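PDB 3FKA: lumazine-binding protein from Silicibacter pomeroyi DSS-3, which is of unknown function but adopts an NTF2-like fold, a family whose members often enclose a pocket for small molecules. Local coordinates for the interface of chains A and B. Numbering follows the deposited sequence. Chains: chain A/B, uncharacterized NTF-2 like protein.

The interface of chains A and B. Residues chain A 76-79; chain B 75-78.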
ATOM      1  N   SER A  76      -2.179  -1.474   6.783  1.00 22.70           N
ATOM      2  CA  SER A  76      -2.408  -0.512   5.702  0.50 22.27           C
ATOM      3  C   SER A  76      -3.884  -0.337   5.389  1.00 22.75           C
ATOM      4  O   SER A  76      -4.681  -1.265   5.589  1.00 22.20           O
ATOM      5  CB  SER A  76      -1.690  -0.899   4.400  0.50 21.78           C
ATOM      6  OG  SER A  76      -2.325  -1.975   3.724  0.50 20.42           O
ATOM      7  N   VAL A  77      -4.211   0.866   4.909  1.00 22.71           N
ATOM      8  CA  VAL A  77      -5.545   1.261   4.492  0.50 22.96           C
ATOM      9  C   VAL A  77      -5.334   2.115   3.250  1.00 23.05           C
ATOM     10  O   VAL A  77      -4.527   3.061   3.291  1.00 22.02           O
ATOM     11  CB  VAL A  77      -6.277   2.178   5.492  0.50 23.10           C
ATOM     12  CG1 VAL A  77      -7.694   2.510   4.974  0.50 22.55           C
ATOM     13  CG2 VAL A  77      -6.326   1.566   6.874  0.50 23.23           C
ATOM     14  N   SER A  78      -6.009   1.759   2.148  1.00 22.83           N
ATOM     15  CA  SER A  78      -5.937   2.478   0.862  1.00 23.18           C
ATOM     16  C   SER A  78      -7.345   2.750   0.385  1.00 22.67           C
ATOM     17  O   SER A  78      -8.199   1.869   0.520  1.00 22.37           O
ATOM     18  CB  SER A  78      -5.204   1.676  -0.192  1.00 24.23           C
ATOM     19  OG  SER A  78      -3.873   1.406   0.191  1.00 25.17           O
ATOM     20  N   VAL A  79      -7.581   3.926  -0.192  1.00 21.79           N
ATOM     21  CA  VAL A  79      -8.891   4.336  -0.667  1.00 21.86           C
ATOM     22  C   VAL A  79      -8.807   5.043  -2.015  1.00 22.12           C
ATOM     23  O   VAL A  79      -7.899   5.843  -2.220  1.00 21.31           O
ATOM     24  CB  VAL A  79      -9.529   5.335   0.313  1.00 22.72           C
ATOM     25  CG1 VAL A  79     -10.891   5.747  -0.175  1.00 22.75           C
ATOM     26  CG2 VAL A  79      -9.619   4.723   1.718  1.00 23.03           C
TER
ATOM     27  N   SER B  75      -4.884   8.790   0.150  1.00 25.05           N
ATOM     28  CA  SER B  75      -5.027   7.626  -0.718  1.00 24.57           C
ATOM     29  C   SER B  75      -4.542   6.359  -0.066  1.00 23.78           C
ATOM     30  O   SER B  75      -5.026   5.289  -0.433  1.00 22.80           O
ATOM     31  CB  SER B  75      -4.290   7.819  -2.029  1.00 25.15           C
ATOM     32  OG  SER B  75      -4.965   8.798  -2.778  1.00 25.71           O
ATOM     33  N   SER B  76      -3.558   6.466   0.829  1.00 23.32           N
ATOM     34  CA  SER B  76      -3.034   5.301   1.517  0.50 23.38           C
ATOM     35  C   SER B  76      -2.281   5.675   2.795  1.00 23.22           C
ATOM     36  O   SER B  76      -1.658   6.742   2.861  1.00 22.56           O
ATOM     37  CB  SER B  76      -2.132   4.498   0.577  0.50 23.41           C
ATOM     38  OG  SER B  76      -1.702   3.294   1.172  0.50 23.21           O
ATOM     39  N   VAL B  77      -2.349   4.801   3.803  1.00 23.18           N
ATOM     40  CA  VAL B  77      -1.670   4.963   5.076  0.50 23.01           C
ATOM     41  C   VAL B  77      -1.154   3.574   5.449  1.00 23.07           C
ATOM     42  O   VAL B  77      -1.934   2.639   5.437  1.00 22.45           O
ATOM     43  CB  VAL B  77      -2.608   5.427   6.209  0.50 23.39           C
ATOM     44  CG1 VAL B  77      -1.852   5.545   7.552  0.50 23.73           C
ATOM     45  CG2 VAL B  77      -3.282   6.745   5.861  0.50 23.85           C
ATOM     46  N   SER B  78       0.134   3.441   5.744  1.00 22.64           N
ATOM     47  CA  SER B  78       0.734   2.173   6.164  1.00 22.97           C
ATOM     48  C   SER B  78       1.505   2.468   7.426  1.00 23.13           C
ATOM     49  O   SER B  78       2.170   3.509   7.497  1.00 23.54           O
ATOM     50  CB  SER B  78       1.680   1.588   5.126  1.00 23.55           C
ATOM     51  OG  SER B  78       1.031   1.294   3.912  1.00 25.05           O
TER
HETATM   52  O   HOH W   1      -5.182   4.228  -3.042  1.00 17.97           O
HETATM   53  O   HOH W   2      -7.877   8.585  -2.653  1.00 29.64           O
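The carbonyl oxygen of B:Ser75 is gripped twice: the backbone N of A:Val79 reaches it at 2.9 Å, and water 1 lies 2.8 Å from the same O. The amide comes from above the carbonyl plane, about 40° out of it, rather than onto a lone pair. Water 1 makes a longer link to the carbonyl O of A:Val79, while water 2 sits 2.8 Å from that O and also meets the hydroxyl OG of B:Ser75, so solvent fastens this end of the strand pairing. Further in, A:Val77 and B:Val77 face each other around the two-fold axis and exchange a pair of backbone bonds, B:Val77 N to A:Val77 O at 2.8 Å and A:Val77 N to B:Val77 O at 2.9 Å. Beside this pair the hydroxyls of A:Ser78 and B:Ser76 meet tip to tip, OG to OG at 3.0 Å; either hydroxyl could be the donor. B:Ser76 holds its OG anti to the backbone N (chi1 -175°), which brings it to the A:Ser78 hydroxyl. At the twin position on the other side of the valine pair, A:Ser76 has its OG between N and the carbonyl carbon (chi1 75°), which turns the hydroxyl away from B:Ser78; the OG of B:Ser78 approaches the CB of A:Ser76 instead, at 3.5 Å. The central valine pair follows the two-fold, but the Ser76 hydroxyl does not. By pairing strand 72-80 of each chain antiparallel, this edge joins the two sheets into one continuous sheet across the A–B pair, plausibly a dimer contact within the deposited four-chain assembly.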